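Local coordinates for adhesion and penetration protein autotransporter (PDB 3SYJ) that promotes adherence to and invasion of host cells and mediates bacterial aggregation through its secreted passenger domain, which probably also acts as a serine protease, at residues Glu886-Ser892 with Lys920-Glu926; Leu881-Ala885 with Gln915-Leu921; Leu813-Thr819 with Ser860-Gln866; Ala934-Lys938 with Arg947-Pro951; Ile818-Ser822 with Ser876-Lys880. One frame throughout, in Å; residues are numbered along the deposited sequence.

Interaction 1: residues Glu886-Ser892 with Lys920-Glu926; sequences EGDYILS and KLKFTLE
Y889 O is a well-gripped carbonyl oxygen: T924 N donates to it at 3.0 Å, a water donates to Y889 O at 3.1 Å, and F923 CA adds a CA-H...O contact. The same water also bonds T924 OG1, tying backbone to side chain between the parallel strands 887-892 and 921-925. Further along, T924 O takes L891 N at 2.7 Å, and L891 O in turn receives E926 N at 2.7 Å. The side chains sort by face. Y889, L891, L921, F923 and L925 share the buried one. Both aromatic side chains set CG beside the backbone N (chi1 -52° for Y889, -67° for F923), and their rings meet obliquely, planes 36° apart; F923 CD1 rests 3.8 Å from Y889 CB. L921 CD1 comes to the edge of the tyrosine, 3.9 Å from Y889 CE2. On the exposed face, the aliphatic part of K922 crosses the carboxylate of D888. A weak salt bridge, E886 OE1 to K920 NZ at 3.3 Å, ties the ends where the strands begin. Strand 862-870 pairs with 887-895 through D888, I890 and S892, while L881, V909 and L939 of three other strands pack against the buried face and F946 meets F923 edge-to-face.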
# COMPACT_ATOMS: atom_id res chain seq x y z
N GLU A 886 -2.37 -20.59 27.47
CA GLU A 886 -2.86 -21.82 28.09
C GLU A 886 -3.55 -22.69 27.05
O GLU A 886 -3.88 -22.21 25.96
CB GLU A 886 -3.84 -21.49 29.22
CG GLU A 886 -5.19 -20.96 28.76
CD GLU A 886 -6.03 -20.41 29.90
OE1 GLU A 886 -5.53 -20.37 31.04
OE2 GLU A 886 -7.20 -20.02 29.66
N GLY A 887 -3.77 -23.96 27.37
CA GLY A 887 -4.42 -24.88 26.45
C GLY A 887 -3.56 -26.06 26.05
O GLY A 887 -2.42 -26.18 26.50
N ASP A 888 -4.10 -26.93 25.20
CA ASP A 888 -3.37 -28.10 24.73
C ASP A 888 -3.09 -28.04 23.23
O ASP A 888 -4.00 -27.97 22.41
CB ASP A 888 -4.15 -29.39 25.05
CG ASP A 888 -3.87 -29.90 26.45
OD1 ASP A 888 -3.64 -31.12 26.60
OD2 ASP A 888 -3.88 -29.08 27.40
N TYR A 889 -1.81 -28.08 22.88
CA TYR A 889 -1.43 -27.92 21.48
C TYR A 889 -0.43 -28.96 21.00
O TYR A 889 0.33 -29.53 21.78
CB TYR A 889 -0.89 -26.51 21.25
CG TYR A 889 -1.84 -25.45 21.76
CD1 TYR A 889 -2.96 -25.09 21.03
CD2 TYR A 889 -1.64 -24.85 23.00
CE1 TYR A 889 -3.84 -24.14 21.49
CE2 TYR A 889 -2.52 -23.89 23.47
CZ TYR A 889 -3.62 -23.54 22.71
OH TYR A 889 -4.50 -22.59 23.17
N ILE A 890 -0.47 -29.22 19.70
CA ILE A 890 0.48 -30.12 19.07
C ILE A 890 1.49 -29.29 18.29
O ILE A 890 1.12 -28.35 17.59
CB ILE A 890 -0.22 -31.11 18.13
CG1 ILE A 890 -1.03 -32.12 18.95
CG2 ILE A 890 0.79 -31.81 17.24
CD1 ILE A 890 -1.83 -33.09 18.11
N LEU A 891 2.76 -29.64 18.43
CA LEU A 891 3.82 -28.99 17.67
C LEU A 891 4.34 -29.93 16.61
O LEU A 891 4.76 -31.04 16.90
CB LEU A 891 4.96 -28.56 18.59
CG LEU A 891 4.96 -27.11 19.07
CD1 LEU A 891 3.58 -26.72 19.57
CD2 LEU A 891 6.01 -26.89 20.15
N SER A 892 4.30 -29.48 15.36
CA SER A 892 4.82 -30.26 14.26
C SER A 892 5.99 -29.50 13.65
O SER A 892 5.88 -28.30 13.38
CB SER A 892 3.74 -30.51 13.21
OG SER A 892 4.16 -31.51 12.30
N LYS A 920 -0.39 -24.04 32.67
CA LYS A 920 -1.66 -24.41 32.04
C LYS A 920 -1.45 -24.55 30.54
O LYS A 920 -2.34 -25.01 29.82
CB LYS A 920 -2.72 -23.36 32.34
CG LYS A 920 -2.94 -23.09 33.81
CD LYS A 920 -3.81 -21.86 34.04
CE LYS A 920 -3.14 -20.61 33.48
NZ LYS A 920 -3.93 -19.38 33.76
N LEU A 921 -0.28 -24.14 30.08
CA LEU A 921 0.12 -24.29 28.68
C LEU A 921 0.74 -25.67 28.47
O LEU A 921 1.66 -26.07 29.18
CB LEU A 921 1.12 -23.19 28.32
CG LEU A 921 1.37 -22.85 26.85
CD1 LEU A 921 0.07 -22.59 26.12
CD2 LEU A 921 2.29 -21.64 26.76
N LYS A 922 0.24 -26.41 27.48
CA LYS A 922 0.73 -27.76 27.24
C LYS A 922 1.02 -28.02 25.77
O LYS A 922 0.14 -27.85 24.92
CB LYS A 922 -0.25 -28.79 27.79
CG LYS A 922 0.19 -30.24 27.59
CD LYS A 922 -0.86 -31.21 28.13
CE LYS A 922 -0.38 -32.66 28.06
NZ LYS A 922 -1.32 -33.59 28.75
N PHE A 923 2.25 -28.44 25.47
CA PHE A 923 2.66 -28.75 24.11
C PHE A 923 3.11 -30.20 23.94
O PHE A 923 3.66 -30.80 24.87
CB PHE A 923 3.80 -27.83 23.66
CG PHE A 923 3.40 -26.40 23.52
CD1 PHE A 923 2.73 -25.97 22.40
CD2 PHE A 923 3.68 -25.49 24.52
CE1 PHE A 923 2.35 -24.66 22.26
CE2 PHE A 923 3.31 -24.18 24.39
CZ PHE A 923 2.64 -23.76 23.26
N THR A 924 2.89 -30.74 22.75
CA THR A 924 3.30 -32.09 22.42
C THR A 924 3.92 -32.11 21.04
O THR A 924 3.32 -31.64 20.08
CB THR A 924 2.11 -33.04 22.43
OG1 THR A 924 1.67 -33.22 23.78
CG2 THR A 924 2.50 -34.38 21.84
N LEU A 925 5.13 -32.64 20.95
CA LEU A 925 5.81 -32.74 19.66
C LEU A 925 5.24 -33.91 18.85
O LEU A 925 5.11 -35.02 19.36
CB LEU A 925 7.32 -32.91 19.86
CG LEU A 925 8.18 -32.91 18.59
CD1 LEU A 925 8.09 -31.59 17.85
CD2 LEU A 925 9.62 -33.23 18.94
N GLU A 926 4.87 -33.64 17.61
CA GLU A 926 4.37 -34.67 16.71
C GLU A 926 5.52 -35.59 16.32
O GLU A 926 6.64 -35.13 16.07
CB GLU A 926 3.74 -34.05 15.47
CG GLU A 926 3.15 -35.08 14.50
CD GLU A 926 2.57 -34.45 13.24
OE1 GLU A 926 2.03 -33.33 13.33
OE2 GLU A 926 2.65 -35.09 12.17
O HOH W 1 -0.51 -31.10 24.27

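Interaction 2: residues Leu881-Ala885 with Gln915-Leu921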
# COMPACT_ATOMS: atom_id res chain seq x y z
N LEU A 881 4.63 -16.13 23.25
CA LEU A 881 3.41 -16.05 24.05
C LEU A 881 3.61 -15.22 25.31
O LEU A 881 4.72 -14.82 25.65
CB LEU A 881 2.94 -17.46 24.43
CG LEU A 881 2.85 -18.47 23.28
CD1 LEU A 881 2.38 -19.81 23.80
CD2 LEU A 881 1.91 -17.95 22.20
N SER A 882 2.51 -14.95 26.01
CA SER A 882 2.55 -14.19 27.25
C SER A 882 2.26 -15.10 28.43
O SER A 882 2.14 -16.32 28.28
CB SER A 882 1.51 -13.07 27.21
OG SER A 882 0.20 -13.60 27.38
N ASN A 883 2.14 -14.52 29.62
CA ASN A 883 1.80 -15.28 30.81
C ASN A 883 0.39 -15.86 30.75
O ASN A 883 0.10 -16.85 31.41
CB ASN A 883 1.96 -14.42 32.06
CG ASN A 883 3.37 -14.47 32.62
OD1 ASN A 883 3.95 -13.45 32.98
ND2 ASN A 883 3.93 -15.68 32.70
N ASP A 884 -0.47 -15.23 29.95
CA ASP A 884 -1.86 -15.65 29.84
C ASP A 884 -2.07 -16.91 28.99
O ASP A 884 -3.11 -17.55 29.08
CB ASP A 884 -2.73 -14.51 29.30
CG ASP A 884 -3.30 -13.64 30.40
OD1 ASP A 884 -4.27 -12.90 30.13
OD2 ASP A 884 -2.77 -13.70 31.53
N ALA A 885 -1.08 -17.27 28.17
CA ALA A 885 -1.20 -18.45 27.33
C ALA A 885 -1.64 -19.69 28.13
O ALA A 885 -1.33 -19.82 29.31
CB ALA A 885 0.10 -18.72 26.61
N GLN A 915 9.37 -13.35 31.95
CA GLN A 915 8.53 -14.24 32.74
C GLN A 915 8.31 -15.59 32.04
O GLN A 915 8.24 -15.66 30.84
CB GLN A 915 7.17 -13.61 33.06
CG GLN A 915 7.21 -12.16 33.49
CD GLN A 915 7.60 -11.93 34.92
OE1 GLN A 915 7.45 -12.78 35.76
NE2 GLN A 915 8.06 -10.77 35.20
N PRO A 916 8.16 -16.64 32.83
CA PRO A 916 7.98 -18.00 32.33
C PRO A 916 6.57 -18.32 31.83
O PRO A 916 5.62 -17.74 32.28
CB PRO A 916 8.28 -18.84 33.55
CG PRO A 916 8.92 -18.04 34.43
CD PRO A 916 8.56 -16.66 34.23
N LEU A 917 6.46 -19.23 30.89
CA LEU A 917 5.15 -19.58 30.35
C LEU A 917 4.34 -20.38 31.35
O LEU A 917 4.89 -21.19 32.10
CB LEU A 917 5.30 -20.38 29.05
CG LEU A 917 5.93 -19.66 27.86
CD1 LEU A 917 6.08 -20.61 26.69
CD2 LEU A 917 5.10 -18.44 27.46
N SER A 918 3.03 -20.16 31.35
CA SER A 918 2.13 -20.81 32.31
C SER A 918 2.23 -22.33 32.30
O SER A 918 2.61 -22.94 31.30
CB SER A 918 0.69 -20.37 32.04
OG SER A 918 -0.23 -21.06 32.88
N ASP A 919 1.91 -22.94 33.44
CA ASP A 919 1.84 -24.39 33.55
C ASP A 919 0.55 -24.94 32.94
O ASP A 919 0.41 -26.15 32.74
CB ASP A 919 1.94 -24.82 35.01
CG ASP A 919 3.35 -25.20 35.40
OD1 ASP A 919 3.52 -26.29 35.99
OD2 ASP A 919 4.29 -24.42 35.11
N LYS A 920 -0.39 -24.04 32.67
CA LYS A 920 -1.66 -24.41 32.04
C LYS A 920 -1.45 -24.55 30.54
O LYS A 920 -2.34 -25.01 29.82
CB LYS A 920 -2.72 -23.36 32.34
CG LYS A 920 -2.94 -23.09 33.81
CD LYS A 920 -3.81 -21.86 34.04
CE LYS A 920 -3.14 -20.61 33.48
NZ LYS A 920 -3.93 -19.38 33.76
N LEU A 921 -0.28 -24.14 30.08
CA LEU A 921 0.12 -24.29 28.68
C LEU A 921 0.74 -25.67 28.47
O LEU A 921 1.66 -26.07 29.18
CB LEU A 921 1.12 -23.19 28.32
CG LEU A 921 1.37 -22.85 26.85
CD1 LEU A 921 0.07 -22.59 26.12
CD2 LEU A 921 2.29 -21.64 26.76
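Two ST turns meet here, one in each loop, and the serine of one presses its methylene on the carbonyls of the other: S918 CB lies 3.4 Å from A885 O and 3.6 Å from N883 O. S918 OG stands opposite its own backbone N (chi1 175°), where it accepts K920 N at 3.0 Å. S882 OG does the same job for D884 N at 3.1 Å and is bonded to G857 O. Residues S882 to A885 form a type I turn. Beneath the turns the contact is apolar. L921 CD2 packs on both L881 CD1, a tight 3.5 Å away, and A885 CB, at 3.7 Å. L917 first points away from the other loop, yet its CD2 methyl comes back to touch L881 CB at 3.8 Å and S882 O; V909 packs on both L881 and L917. At the exposed end the N883 amide sets its OD1 against the CB and CG of Q915, with N883 ND2 2.7 Å from P916 O. Each loop turns the chain into a strand, 887-895 after the first and 921-925 after the second, strands that pair in parallel. Stacked corner turns of this kind are characteristic of the parallel β-helix of autotransporter passengers.

Interaction 3: residues Leu813-Thr819 with Ser860-Gln866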
# COMPACT_ATOMS: atom_id res chain seq x y z
N LEU A 813 -7.93 -21.06 19.67
CA LEU A 813 -7.90 -22.18 18.73
C LEU A 813 -8.93 -23.22 19.12
O LEU A 813 -9.20 -23.43 20.29
CB LEU A 813 -6.52 -22.83 18.70
CG LEU A 813 -5.42 -21.97 18.10
CD1 LEU A 813 -4.24 -22.84 17.74
CD2 LEU A 813 -5.95 -21.24 16.88
N ASN A 814 -9.48 -23.89 18.11
CA ASN A 814 -10.40 -24.99 18.32
C ASN A 814 -10.37 -25.88 17.10
O ASN A 814 -10.93 -25.54 16.06
CB ASN A 814 -11.82 -24.45 18.57
CG ASN A 814 -12.89 -25.50 18.33
OD1 ASN A 814 -12.62 -26.71 18.32
ND2 ASN A 814 -14.13 -25.05 18.13
N ASN A 815 -9.71 -27.03 17.23
CA ASN A 815 -9.57 -27.96 16.11
C ASN A 815 -9.05 -27.26 14.87
O ASN A 815 -9.50 -27.55 13.76
CB ASN A 815 -10.91 -28.64 15.81
CG ASN A 815 -10.77 -29.78 14.82
OD1 ASN A 815 -11.75 -30.19 14.20
ND2 ASN A 815 -9.56 -30.31 14.67
N SER A 816 -8.11 -26.34 15.06
CA SER A 816 -7.55 -25.57 13.96
C SER A 816 -6.02 -25.63 13.93
O SER A 816 -5.37 -25.88 14.95
CB SER A 816 -8.03 -24.12 14.04
OG SER A 816 -9.40 -24.02 13.69
N THR A 817 -5.45 -25.39 12.75
CA THR A 817 -4.00 -25.46 12.57
C THR A 817 -3.41 -24.16 12.04
O THR A 817 -3.92 -23.59 11.08
CB THR A 817 -3.63 -26.60 11.60
OG1 THR A 817 -3.93 -27.85 12.21
CG2 THR A 817 -2.15 -26.55 11.25
N ILE A 818 -2.34 -23.69 12.67
CA ILE A 818 -1.62 -22.53 12.18
C ILE A 818 -0.25 -22.94 11.67
O ILE A 818 0.58 -23.42 12.43
CB ILE A 818 -1.43 -21.47 13.27
CG1 ILE A 818 -2.78 -20.94 13.76
CG2 ILE A 818 -0.56 -20.33 12.74
CD1 ILE A 818 -2.67 -19.89 14.84
N THR A 819 -0.02 -22.74 10.37
CA THR A 819 1.29 -22.96 9.80
C THR A 819 2.07 -21.65 9.79
O THR A 819 1.70 -20.70 9.10
CB THR A 819 1.18 -23.50 8.37
OG1 THR A 819 0.29 -24.62 8.36
CG2 THR A 819 2.54 -23.93 7.85
N SER A 860 -5.57 -19.41 23.90
CA SER A 860 -6.35 -20.43 24.59
C SER A 860 -7.00 -21.40 23.61
O SER A 860 -7.10 -21.12 22.42
CB SER A 860 -7.42 -19.79 25.48
OG SER A 860 -8.35 -19.05 24.72
N GLY A 861 -7.45 -22.54 24.14
CA GLY A 861 -8.10 -23.55 23.33
C GLY A 861 -7.18 -24.70 23.02
O GLY A 861 -6.32 -25.05 23.82
N GLN A 862 -7.37 -25.30 21.85
CA GLN A 862 -6.56 -26.43 21.42
C GLN A 862 -6.43 -26.46 19.89
O GLN A 862 -7.33 -26.03 19.17
CB GLN A 862 -7.13 -27.75 21.95
CG GLN A 862 -8.33 -28.30 21.19
CD GLN A 862 -7.93 -29.08 19.94
OE1 GLN A 862 -6.78 -29.51 19.80
NE2 GLN A 862 -8.89 -29.28 19.04
N GLY A 863 -5.31 -26.98 19.40
CA GLY A 863 -5.06 -27.04 17.98
C GLY A 863 -3.62 -27.42 17.68
O GLY A 863 -2.93 -28.00 18.52
N THR A 864 -3.16 -27.10 16.47
CA THR A 864 -1.81 -27.45 16.05
C THR A 864 -1.06 -26.23 15.54
O THR A 864 -1.64 -25.36 14.90
CB THR A 864 -1.85 -28.50 14.92
OG1 THR A 864 -2.42 -29.72 15.41
CG2 THR A 864 -0.44 -28.77 14.38
N PHE A 865 0.24 -26.17 15.85
CA PHE A 865 1.13 -25.20 15.22
C PHE A 865 2.17 -25.96 14.39
O PHE A 865 2.82 -26.87 14.89
CB PHE A 865 1.84 -24.34 16.26
CG PHE A 865 0.93 -23.37 16.98
CD1 PHE A 865 0.63 -22.14 16.42
CD2 PHE A 865 0.40 -23.68 18.22
CE1 PHE A 865 -0.19 -21.24 17.08
CE2 PHE A 865 -0.42 -22.79 18.88
CZ PHE A 865 -0.72 -21.56 18.32
N GLN A 866 2.32 -25.58 13.12
CA GLN A 866 3.31 -26.20 12.23
C GLN A 866 4.54 -25.32 12.06
O GLN A 866 4.44 -24.16 11.65
CB GLN A 866 2.69 -26.52 10.87
CG GLN A 866 1.57 -27.55 10.94
CD GLN A 866 1.02 -27.93 9.58
OE1 GLN A 866 0.98 -27.13 8.65
NE2 GLN A 866 0.57 -29.18 9.46
O HOH W 2 -5.42 -28.81 15.05
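T819 holds OG1 beside its backbone N (chi1 -51°), and Q866 leaves its strand in a similar way (chi1 -64°) before running out extended (chi2 -176°); this brings the threonine hydroxyl to the amide oxygen, T819 OG1 donating to Q866 OE1 at 2.6 Å. The hydroxyl approaches somewhat tilted from the plane of the amide carbonyl. T817 sends CG2 under the same amide, 3.8 Å from Q866 CD, and lies side by side with T864, its OG1 touching the CB of that threonine. A water bonded to T864 OG1 at 3.2 Å bridges, more weakly, to S816 O and T817 OG1. On the opposite face I818 and F865 point the same way, with I818 CD1 3.6 Å from F865 CE1. L813 CD1 reaches the far end of the ring, 3.8 Å from F865 CZ, and both leucine and isoleucine meet that ring obliquely.

The backbones run parallel, with bonds such as I818 N to T864 O at 2.9 Å. Before the corner at N814 and N815, L813 N donates to S860 O and L813 O receives Q862 N at 3.0 Å. G861 has no side chain, and L813 O comes to 3.2 Å from its CA. Strand 887-895 lies beyond, Y889 packing on L813 and I890 on T864. The chemistry differs by face: aliphatic groups and a ring dominate the side of I818 and F865, while hydroxyls, an amide and water, with threonine methyls among them, line the side of T817 and T819, where the short threonine-glutamine bond should fix the rotation of the Q866 amide.

Interaction 4: residues Ala934-Lys938 with Arg947-Pro951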
# COMPACT_ATOMS: atom_id res chain seq x y z
N ALA A 934 22.33 -37.76 12.70
CA ALA A 934 22.44 -38.67 13.84
C ALA A 934 21.89 -38.04 15.11
O ALA A 934 21.77 -38.71 16.14
CB ALA A 934 23.89 -39.08 14.05
N LEU A 935 21.55 -36.76 15.05
CA LEU A 935 21.11 -36.03 16.24
C LEU A 935 19.59 -36.03 16.44
O LEU A 935 18.83 -35.58 15.58
CB LEU A 935 21.67 -34.61 16.25
CG LEU A 935 23.17 -34.53 16.58
CD1 LEU A 935 23.75 -33.19 16.15
CD2 LEU A 935 23.42 -34.80 18.06
N ARG A 936 19.18 -36.53 17.59
CA ARG A 936 17.78 -36.67 17.95
C ARG A 936 17.38 -35.60 18.97
O ARG A 936 17.94 -35.54 20.07
CB ARG A 936 17.55 -38.07 18.53
CG ARG A 936 16.28 -38.26 19.32
CD ARG A 936 15.08 -38.41 18.40
NE ARG A 936 15.25 -39.43 17.37
CZ ARG A 936 14.83 -40.69 17.47
NH1 ARG A 936 14.20 -41.10 18.56
NH2 ARG A 936 15.02 -41.53 16.46
N TYR A 937 16.43 -34.75 18.60
CA TYR A 937 15.92 -33.73 19.51
C TYR A 937 14.50 -34.05 19.95
O TYR A 937 13.69 -34.55 19.17
CB TYR A 937 15.98 -32.33 18.87
CG TYR A 937 17.38 -31.87 18.52
CD1 TYR A 937 18.02 -30.89 19.28
CD2 TYR A 937 18.06 -32.41 17.44
CE1 TYR A 937 19.31 -30.47 18.97
CE2 TYR A 937 19.34 -31.99 17.12
CZ TYR A 937 19.96 -31.03 17.88
OH TYR A 937 21.23 -30.63 17.55
N LYS A 938 14.21 -33.77 21.22
CA LYS A 938 12.87 -33.95 21.76
C LYS A 938 12.38 -32.61 22.31
O LYS A 938 13.14 -31.64 22.35
CB LYS A 938 12.87 -35.01 22.86
CG LYS A 938 13.13 -36.43 22.39
CD LYS A 938 12.96 -37.41 23.55
CE LYS A 938 13.10 -38.85 23.13
NZ LYS A 938 12.08 -39.22 22.11
N ARG A 947 11.62 -25.91 24.27
CA ARG A 947 12.75 -26.02 23.37
C ARG A 947 12.97 -27.43 22.84
O ARG A 947 12.52 -28.41 23.44
CB ARG A 947 14.03 -25.54 24.06
CG ARG A 947 13.87 -24.23 24.81
CD ARG A 947 15.22 -23.61 25.11
NE ARG A 947 15.07 -22.27 25.66
CZ ARG A 947 15.14 -21.98 26.95
NH1 ARG A 947 15.38 -22.94 27.83
NH2 ARG A 947 14.98 -20.73 27.37
N LEU A 948 13.64 -27.52 21.69
CA LEU A 948 14.13 -28.78 21.16
C LEU A 948 15.47 -29.09 21.79
O LEU A 948 16.39 -28.27 21.77
CB LEU A 948 14.28 -28.71 19.64
CG LEU A 948 12.98 -28.74 18.84
CD1 LEU A 948 13.28 -28.72 17.35
CD2 LEU A 948 12.15 -29.96 19.21
N HIS A 949 15.58 -30.29 22.35
CA HIS A 949 16.72 -30.64 23.18
C HIS A 949 17.30 -31.99 22.77
O HIS A 949 16.57 -32.90 22.38
CB HIS A 949 16.28 -30.65 24.65
CG HIS A 949 17.40 -30.87 25.62
ND1 HIS A 949 17.29 -31.70 26.71
CD2 HIS A 949 18.65 -30.36 25.66
CE1 HIS A 949 18.42 -31.69 27.38
NE2 HIS A 949 19.27 -30.89 26.77
N ASN A 950 18.62 -32.10 22.85
CA ASN A 950 19.30 -33.36 22.59
C ASN A 950 19.78 -34.01 23.89
O ASN A 950 20.68 -33.48 24.55
CB ASN A 950 20.48 -33.14 21.65
CG ASN A 950 21.26 -34.42 21.39
OD1 ASN A 950 20.72 -35.52 21.49
ND2 ASN A 950 22.53 -34.27 21.05
N PRO A 951 19.18 -35.15 24.26
CA PRO A 951 19.55 -35.87 25.48
C PRO A 951 21.00 -36.36 25.44
O PRO A 951 21.73 -36.19 26.42
CB PRO A 951 18.59 -37.06 25.49
CG PRO A 951 17.44 -36.63 24.63
CD PRO A 951 18.07 -35.80 23.55
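K938 and H949 form an antiparallel hydrogen-bonded pair in the β hairpin of strands 935-942 and 945-949, at the C-terminal end of the passenger's β-helix. The tight part is around this pair: K938 N donates to H949 O at 2.8 Å, and H949 N to K938 O also at 2.8 Å. Next to it the Y937 ring meets N950, whose CB makes a CH-pi contact 4.2 Å from the ring centroid and 22° off the normal. With CG beside the backbone N (chi1 -62°), the tyrosine brings its ring face to N950, while Y937 CB rests 4.1 Å from L948 CB. Y937 OH is bonded to Y874 OH, so the ring is held at its far end as well, and L948 packs on L906 and L908 of strand 906-911.

The open side is looser and charged. R936 turns its guanidinium group from the partner strand to a salt bridge with D931, K938 stretches to D928, and R947 bonds E945. As the chain leaves the hairpin, P951 brushes the other strand through its ring, with P951 CD 3.5 Å from R936 O. At the centre, H949 O carries a second contact besides the amide of K938: Y937 CA approaches it to 3.1 Å in a CA-H...O contact.

Interaction 5: residues Ile818-Ser822 with Ser876-Lys880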
# COMPACT_ATOMS: atom_id res chain seq x y z
N ILE A 818 -2.34 -23.69 12.67
CA ILE A 818 -1.62 -22.53 12.18
C ILE A 818 -0.25 -22.94 11.67
O ILE A 818 0.58 -23.42 12.43
CB ILE A 818 -1.43 -21.47 13.27
CG1 ILE A 818 -2.78 -20.94 13.76
CG2 ILE A 818 -0.56 -20.33 12.74
CD1 ILE A 818 -2.67 -19.89 14.84
N THR A 819 -0.02 -22.74 10.37
CA THR A 819 1.29 -22.96 9.80
C THR A 819 2.07 -21.65 9.79
O THR A 819 1.70 -20.70 9.10
CB THR A 819 1.18 -23.50 8.37
OG1 THR A 819 0.29 -24.62 8.36
CG2 THR A 819 2.54 -23.93 7.85
N LEU A 820 3.15 -21.61 10.57
CA LEU A 820 3.88 -20.37 10.82
C LEU A 820 4.62 -19.84 9.59
O LEU A 820 4.95 -18.67 9.52
CB LEU A 820 4.86 -20.54 11.98
CG LEU A 820 4.30 -20.79 13.38
CD1 LEU A 820 5.43 -20.88 14.39
CD2 LEU A 820 3.33 -19.70 13.77
N ASN A 821 4.87 -20.73 8.63
CA ASN A 821 5.68 -20.38 7.47
C ASN A 821 5.19 -21.06 6.20
O ASN A 821 4.88 -22.26 6.19
CB ASN A 821 7.15 -20.73 7.73
CG ASN A 821 8.10 -20.01 6.79
OD1 ASN A 821 8.07 -20.21 5.57
ND2 ASN A 821 8.96 -19.16 7.36
N SER A 822 5.14 -20.28 5.12
CA SER A 822 4.66 -20.76 3.83
C SER A 822 5.55 -21.85 3.23
O SER A 822 5.16 -22.52 2.28
CB SER A 822 4.53 -19.59 2.85
OG SER A 822 5.81 -19.05 2.55
N SER A 876 14.61 -21.07 13.50
CA SER A 876 13.29 -21.62 13.21
C SER A 876 12.18 -20.57 13.30
O SER A 876 12.40 -19.43 13.71
CB SER A 876 12.96 -22.76 14.16
OG SER A 876 12.47 -22.27 15.39
N ASP A 877 10.97 -20.98 12.91
CA ASP A 877 9.78 -20.17 13.15
C ASP A 877 9.60 -20.10 14.65
O ASP A 877 10.03 -21.01 15.37
CB ASP A 877 8.55 -20.80 12.50
CG ASP A 877 8.63 -20.82 10.98
OD1 ASP A 877 9.10 -19.83 10.39
OD2 ASP A 877 8.19 -21.83 10.38
N LYS A 878 8.97 -19.04 15.13
CA LYS A 878 8.83 -18.83 16.57
C LYS A 878 7.37 -18.60 16.97
O LYS A 878 6.59 -18.01 16.22
CB LYS A 878 9.69 -17.66 17.03
CG LYS A 878 11.19 -17.90 16.89
CD LYS A 878 11.63 -19.07 17.75
CE LYS A 878 12.95 -19.68 17.27
NZ LYS A 878 14.10 -18.77 17.50
N LEU A 879 7.02 -19.07 18.15
CA LEU A 879 5.73 -18.77 18.75
C LEU A 879 6.00 -18.04 20.06
O LEU A 879 6.49 -18.63 21.02
CB LEU A 879 4.92 -20.05 18.98
CG LEU A 879 3.52 -19.92 19.57
CD1 LEU A 879 2.65 -18.98 18.75
CD2 LEU A 879 2.87 -21.29 19.70
N LYS A 880 5.69 -16.75 20.08
CA LYS A 880 5.96 -15.90 21.23
C LYS A 880 4.68 -15.64 22.02
O LYS A 880 3.75 -15.01 21.52
CB LYS A 880 6.58 -14.58 20.76
CG LYS A 880 6.91 -13.60 21.88
CD LYS A 880 7.61 -12.37 21.34
CE LYS A 880 9.00 -12.71 20.81
NZ LYS A 880 9.86 -11.50 20.69
O HOH W 3 5.79 -23.10 9.39
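D877 packs against L820 and N821 in the β-helix, where the loop after strand 816-819 meets the start of strand 875-881. Its CB touches L820, 3.6 Å from L820 CD1, as the two side chains slide past each other in opposite directions. With chi1 at -66°, CG stands beside the backbone N and comes to 3.6 Å from N821 CB. The carboxylate then divides its work. D877 OD1 offers its syn lone pair to N821 ND2 at 3.1 Å, and the donor bond is fairly straight at 150°; the amide and carboxylate planes are only 24° apart. D877 OD1 also accepts N851 N, and N821 ND2 also donates to R849 O, so the chain just before strand 852-855 holds both groups. D877 OD2 lies against N821 CB at 3.1 Å and is bonded to T868 OG1. So many polar partners probably help a buried aspartate keep its charge. L820, meanwhile, extends its CD1 past the aspartate to K878 O, 3.6 Å away, with L853 and F867 packed around the leucine. A water beside the carboxylate, 2.9 Å from D877 OD2, reaches back to accept weakly from the backbone of N821, at 2.7 Å from N821 N.

All five contacts lie near the C-terminal end of the β-helix. Interactions 1 and 3 are neighbouring parallel pairings on one side of it: strand 887-895 is bonded to 862-870, with I890 N and I890 O pairing with G863 O and F865 N. Each has a buried apolar face and a more open polar one. Interaction 2 shares K920 and L921 with interaction 1 and supplies the turns that lead into its strands, leucines buried and N883, Q915 and P916 exposed. Interaction 5 shares I818 and T819 with interaction 3 but is buried, built on a carboxylate and an amide. Interaction 4, antiparallel, is about 17 Å from interaction 1 between centres and touches it through L925 and L948.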